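PDB 5Y2A: insect group II chitinase, which probably hydrolyses the beta-1,4 bonds of chitin, being a catalytic domain of a family 18 endochitinase from the moth Ostrinia furnacalis. Local coordinates for residues A[5-10]-A[30-35]; A[191-196]-A[339-344]. All blocks are in the same frame, centred on the assembly; numbering follows the deposited sequence.

In the fold
Both contacts are buried, and both belong to the TIM barrel of the family 18 domain. Contact 1 joins neighbouring parallel strands, 4-10 and 34-42, at their start. Contact 2 joins strands 189-192 and 339-343, which are not neighbours: strand 241-254 lies between them. Strand 4-10 also pairs with 339-343, so the contacts touch directly. V6 probably hydrogen-bonds to S340 and A342, and the ring of Y8 packs on M341. The chemistry differs with place. Contact 1, in the barrel wall, relies on backbone bonds, a threonine hydroxyl and a disulfide. Contact 2, across the barrel interior, has no direct hydrogen bond and rests on aromatic and methionine side chains with one bridging water.

Contact 1: residues A[5-10]-A[30-35]; sequences VVCYYT and ELCTHI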
loop_
_atom_site.group_PDB
_atom_site.type_symbol
_atom_site.label_atom_id
_atom_site.label_comp_id
_atom_site.label_asym_id
_atom_site.label_seq_id
_atom_site.Cartn_x
_atom_site.Cartn_y
_atom_site.Cartn_z
ATOM N N VAL A 5 18.360 13.270 20.605
ATOM C CA VAL A 5 17.239 13.497 19.697
ATOM C C VAL A 5 17.564 12.693 18.447
ATOM O O VAL A 5 18.425 13.081 17.647
ATOM C CB VAL A 5 17.005 14.977 19.387
ATOM C CG1 VAL A 5 15.828 15.136 18.417
ATOM C CG2 VAL A 5 16.732 15.752 20.671
ATOM N N VAL A 6 16.909 11.549 18.297
ATOM C CA VAL A 6 17.204 10.591 17.238
ATOM C C VAL A 6 16.231 10.859 16.097
ATOM O O VAL A 6 15.018 10.681 16.252
ATOM C CB VAL A 6 17.091 9.147 17.751
ATOM C CG1 VAL A 6 17.325 8.141 16.625
ATOM C CG2 VAL A 6 18.077 8.917 18.897
ATOM N N CYS A 7 16.753 11.286 14.945
ATOM C CA CYS A 7 15.934 11.721 13.815
ATOM C C CYS A 7 15.945 10.656 12.731
ATOM O O CYS A 7 17.014 10.296 12.230
ATOM C CB CYS A 7 16.460 13.026 13.219
ATOM S SG CYS A 7 16.499 14.464 14.303
ATOM N N TYR A 8 14.765 10.196 12.324
ATOM C CA TYR A 8 14.668 9.313 11.169
ATOM C C TYR A 8 14.547 10.148 9.895
ATOM O O TYR A 8 13.641 10.981 9.767
ATOM C CB TYR A 8 13.498 8.341 11.315
ATOM C CG TYR A 8 13.869 7.151 12.164
ATOM C CD1 TYR A 8 13.742 7.201 13.540
ATOM C CD2 TYR A 8 14.391 5.989 11.594
ATOM C CE1 TYR A 8 14.097 6.125 14.333
ATOM C CE2 TYR A 8 14.749 4.905 12.387
ATOM C CZ TYR A 8 14.599 4.984 13.754
ATOM O OH TYR A 8 14.957 3.931 14.566
ATOM N N TYR A 9 15.484 9.931 8.978
ATOM C CA TYR A 9 15.450 10.454 7.621
ATOM C C TYR A 9 14.991 9.307 6.727
ATOM O O TYR A 9 15.481 8.188 6.877
ATOM C CB TYR A 9 16.842 10.934 7.195
ATOM C CG TYR A 9 16.965 11.175 5.703
ATOM C CD1 TYR A 9 16.560 12.379 5.153
ATOM C CD2 TYR A 9 17.428 10.183 4.843
ATOM C CE1 TYR A 9 16.649 12.613 3.798
ATOM C CE2 TYR A 9 17.509 10.404 3.477
ATOM C CZ TYR A 9 17.114 11.623 2.964
ATOM O OH TYR A 9 17.184 11.872 1.615
ATOM N N THR A 10 14.002 9.547 5.865
ATOM C CA THR A 10 13.467 8.492 5.000
ATOM C C THR A 10 13.829 8.767 3.545
ATOM O O THR A 10 13.524 9.845 3.022
ATOM C CB THR A 10 11.954 8.337 5.170
ATOM O OG1 THR A 10 11.285 9.501 4.671
ATOM C CG2 THR A 10 11.602 8.139 6.640
ATOM N N GLU A 30 21.434 20.791 13.277
ATOM C CA GLU A 30 21.360 21.352 14.619
ATOM C C GLU A 30 20.207 20.770 15.423
ATOM O O GLU A 30 20.220 20.855 16.654
ATOM C CB GLU A 30 21.182 22.870 14.539
ATOM C CG GLU A 30 22.426 23.644 14.160
ATOM C CD GLU A 30 22.168 25.140 14.100
ATOM O OE1 GLU A 30 20.987 25.537 13.992
ATOM O OE2 GLU A 30 23.143 25.918 14.161
ATOM N N LEU A 31 19.213 20.180 14.760
ATOM C CA LEU A 31 18.020 19.675 15.422
ATOM C C LEU A 31 18.086 18.182 15.725
ATOM O O LEU A 31 17.083 17.606 16.159
ATOM C CB LEU A 31 16.793 19.984 14.561
ATOM C CG LEU A 31 16.446 21.468 14.411
ATOM C CD1 LEU A 31 15.245 21.668 13.482
ATOM C CD2 LEU A 31 16.181 22.091 15.779
ATOM N N CYS A 32 19.235 17.545 15.508
ATOM C CA CYS A 32 19.398 16.118 15.759
ATOM C C CYS A 32 20.722 15.884 16.465
ATOM O O CYS A 32 21.708 16.561 16.174
ATOM C CB CYS A 32 19.381 15.305 14.456
ATOM S SG CYS A 32 17.938 15.594 13.410
ATOM N N THR A 33 20.745 14.918 17.382
ATOM C CA THR A 33 22.021 14.397 17.856
ATOM C C THR A 33 22.444 13.168 17.071
ATOM O O THR A 33 23.644 12.917 16.902
ATOM C CB THR A 33 21.947 14.045 19.347
ATOM O OG1 THR A 33 21.009 12.980 19.549
ATOM C CG2 THR A 33 21.510 15.258 20.161
ATOM N N HIS A 34 21.468 12.415 16.577
ATOM C CA HIS A 34 21.693 11.214 15.793
ATOM C C HIS A 34 20.688 11.200 14.652
ATOM O O HIS A 34 19.530 11.577 14.840
ATOM C CB HIS A 34 21.540 9.947 16.653
ATOM C CG HIS A 34 22.440 9.914 17.852
ATOM N ND1 HIS A 34 22.236 10.712 18.957
ATOM C CD2 HIS A 34 23.550 9.184 18.115
ATOM C CE1 HIS A 34 23.184 10.479 19.848
ATOM N NE2 HIS A 34 23.992 9.553 19.363
ATOM N N ILE A 35 21.144 10.807 13.465
ATOM C CA ILE A 35 20.285 10.652 12.294
ATOM C C ILE A 35 20.321 9.187 11.883
ATOM O O ILE A 35 21.399 8.586 11.816
ATOM C CB ILE A 35 20.736 11.555 11.130
ATOM C CG1 ILE A 35 20.647 13.022 11.535
ATOM C CG2 ILE A 35 19.901 11.291 9.868
ATOM C CD1 ILE A 35 21.231 13.964 10.507
#
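C7 and C32 are covalently joined. Their SG atoms lie 2.0 Å apart, with a C-S-S-C torsion of -102°. SG of C7 also approaches O of L31 at 3.7 Å.

Backbone bonds form the second group. V6 pairs with H34, and C7 with I35, in parallel register. N of C7 donates to O of H34 at 2.8 Å. O of V5 takes two donors. N of T33 donates to O of V5 at 3.0 Å, in the carbonyl plane on a lone pair. N of H34 reaches the same V5 O at 3.3 Å, from above that plane. The CA of I35 adds a CH...O contact to O of C7.

The T33 side chain supplies the third group. OG1 sits between its own backbone N and carbonyl carbon (chi1 64°). There it accepts from N of V5 at 2.9 Å. It also hydrogen-bonds ND1 of H34 at 2.6 Å, in the plane of the imidazole and at its edge. Replacing T33 by a valine would probably leave the N-H of V5 without its acceptor and set the H34 ring freer to turn.

Apolar touches are few. CB of Y9 meets CG2 of I35 at 4.1 Å. Helix 361-371 packs against V5, L31 and T33, and helix 62-67 against Y9 and I35.

The regular pairing starts only at V6 and H34. Before it, the loop into strand 34-42 is held by the disulfide, the shared V5 carbonyl and the T33 hydroxyl. The first two strands of the barrel are therefore tied by covalent and polar links at their entry.

Contact 2: residues A[191-196]-A[339-344]; sequences SLMTYD and GSMAWS
Y195 and W343 meet inside the TIM barrel, at the end of the strands where family 18 enzymes have their active site. Y195 and D196 close the MTYD sequence, which follows on from L192, and W343 ends strand 339-343. Y195 takes chi1 39°, with CG between the backbone N and carbonyl carbon. Its hydroxyl then lies over one face of the indole, OH to CG of W343 3.4 Å. The phenol and the five-membered ring are nearly parallel, at 10°, but slid apart. The rings barely overlap, and CZ of Y195 approaches CD1 of W343 at 3.5 Å.

M341 lies beside the pair. Its chain is bent at chi2 and chi3, which brings CE to the OH of Y195 at 3.4 Å. The same CE methyl touches CB of S191 at 3.9 Å, and it also meets O of L192. The ring of Y8, from strand 4-10, meets the W343 indole edge-to-face.

The polar link is indirect. One water donates to OD2 of D196 at 3.0 Å and accepts from NE1 of W343 at 3.0 Å, lying in the indole plane at its edge. D196 is also held through OD1 by Y248 and Q250. M193 and T194 each centre an inverse gamma turn, and the chain bends there to bring Y195 inward.

The peptide bond between W343 and S344 is cis. A tryptophan with such a bond, at the end of the last barrel strand, is a hallmark of family 18 chitinases. In relatives it floors the -1 sugar subsite, and W343 probably has the same place here.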
loop_
_atom_site.group_PDB
_atom_site.type_symbol
_atom_site.label_atom_id
_atom_site.label_comp_id
_atom_site.label_asym_id
_atom_site.label_seq_id
_atom_site.Cartn_x
_atom_site.Cartn_y
_atom_site.Cartn_z
ATOM N N SER A 191 15.102 2.632 20.706
ATOM C CA SER A 191 14.075 3.557 20.238
ATOM C C SER A 191 12.724 2.857 20.333
ATOM O O SER A 191 12.415 1.974 19.527
ATOM C CB SER A 191 14.360 4.026 18.813
ATOM O OG SER A 191 15.389 5.014 18.793
ATOM N N LEU A 192 11.919 3.259 21.311
ATOM C CA LEU A 192 10.576 2.711 21.449
ATOM C C LEU A 192 9.688 3.277 20.350
ATOM O O LEU A 192 9.546 4.497 20.230
ATOM C CB LEU A 192 10.006 3.056 22.821
ATOM C CG LEU A 192 10.870 2.687 24.032
ATOM C CD1 LEU A 192 10.224 3.248 25.293
ATOM C CD2 LEU A 192 11.042 1.174 24.133
ATOM N N MET A 193 9.087 2.404 19.542
ATOM C CA MET A 193 8.169 2.870 18.499
ATOM C C MET A 193 6.794 3.109 19.124
ATOM O O MET A 193 5.810 2.410 18.870
ATOM C CB MET A 193 8.126 1.891 17.339
ATOM C CG MET A 193 9.425 1.890 16.553
ATOM S SD MET A 193 9.359 0.813 15.102
ATOM C CE MET A 193 9.505 -0.758 15.918
ATOM N N THR A 194 6.746 4.153 19.953
ATOM C CA THR A 194 5.562 4.491 20.741
ATOM C C THR A 194 4.535 5.252 19.895
ATOM O O THR A 194 4.188 6.403 20.153
ATOM C CB THR A 194 5.989 5.273 21.978
ATOM O OG1 THR A 194 7.097 6.127 21.653
ATOM C CG2 THR A 194 6.432 4.308 23.068
ATOM N N TYR A 195 4.048 4.568 18.860
ATOM C CA TYR A 195 3.025 5.113 17.977
ATOM C C TYR A 195 2.387 3.964 17.212
ATOM O O TYR A 195 2.810 2.811 17.318
ATOM C CB TYR A 195 3.598 6.166 17.026
ATOM C CG TYR A 195 4.971 5.849 16.482
ATOM C CD1 TYR A 195 5.152 4.842 15.533
ATOM C CD2 TYR A 195 6.084 6.559 16.910
ATOM C CE1 TYR A 195 6.411 4.556 15.026
ATOM C CE2 TYR A 195 7.348 6.274 16.410
ATOM C CZ TYR A 195 7.503 5.277 15.471
ATOM O OH TYR A 195 8.752 4.999 14.972
ATOM N N ASP A 196 1.372 4.299 16.418
ATOM C CA ASP A 196 0.533 3.310 15.746
ATOM C C ASP A 196 -0.133 2.382 16.761
ATOM O O ASP A 196 -0.343 1.199 16.497
ATOM C CB ASP A 196 1.328 2.512 14.704
ATOM C CG ASP A 196 1.937 3.398 13.636
ATOM O OD1 ASP A 196 1.409 4.507 13.407
ATOM O OD2 ASP A 196 2.961 3.002 13.046
ATOM N N GLY A 339 16.253 9.900 25.724
ATOM C CA GLY A 339 15.958 10.969 24.788
ATOM C C GLY A 339 14.649 10.707 24.063
ATOM O O GLY A 339 13.841 9.881 24.490
ATOM N N SER A 340 14.465 11.439 22.963
ATOM C CA SER A 340 13.274 11.321 22.134
ATOM C C SER A 340 13.675 10.954 20.712
ATOM O O SER A 340 14.778 11.274 20.259
ATOM C CB SER A 340 12.456 12.631 22.102
ATOM O OG SER A 340 11.909 12.956 23.373
ATOM N N MET A 341 12.758 10.298 20.004
ATOM C CA MET A 341 12.976 9.904 18.620
ATOM C C MET A 341 11.847 10.455 17.762
ATOM O O MET A 341 10.697 10.525 18.208
ATOM C CB MET A 341 13.068 8.372 18.500
ATOM C CG MET A 341 13.122 7.858 17.085
ATOM S SD MET A 341 11.467 7.467 16.491
ATOM C CE MET A 341 11.264 5.804 17.137
ATOM N N ALA A 342 12.179 10.859 16.534
ATOM C CA ALA A 342 11.239 11.524 15.640
ATOM C C ALA A 342 10.998 10.677 14.395
ATOM O O ALA A 342 11.935 10.410 13.634
ATOM C CB ALA A 342 11.766 12.901 15.234
ATOM N N TRP A 343 9.733 10.340 14.146
ATOM C CA TRP A 343 9.290 9.552 12.993
ATOM C C TRP A 343 8.254 10.386 12.230
ATOM O O TRP A 343 7.067 10.331 12.553
ATOM C CB TRP A 343 8.710 8.190 13.497
ATOM C CG TRP A 343 8.274 7.184 12.452
ATOM C CD1 TRP A 343 7.035 6.620 12.326
ATOM C CD2 TRP A 343 9.085 6.595 11.426
ATOM N NE1 TRP A 343 7.020 5.732 11.275
ATOM C CE2 TRP A 343 8.266 5.701 10.705
ATOM C CE3 TRP A 343 10.420 6.745 11.041
ATOM C CZ2 TRP A 343 8.739 4.964 9.624
ATOM C CZ3 TRP A 343 10.887 6.014 9.964
ATOM C CH2 TRP A 343 10.050 5.137 9.269
ATOM N N SER A 344 8.684 11.166 11.228
ATOM C CA SER A 344 10.071 11.233 10.758
ATOM C C SER A 344 10.288 12.672 10.287
ATOM O O SER A 344 9.321 13.429 10.201
ATOM C CB SER A 344 10.329 10.235 9.622
ATOM O OG SER A 344 9.550 10.557 8.473
HETATM O O HOH W 1 4.634 4.032 10.839
#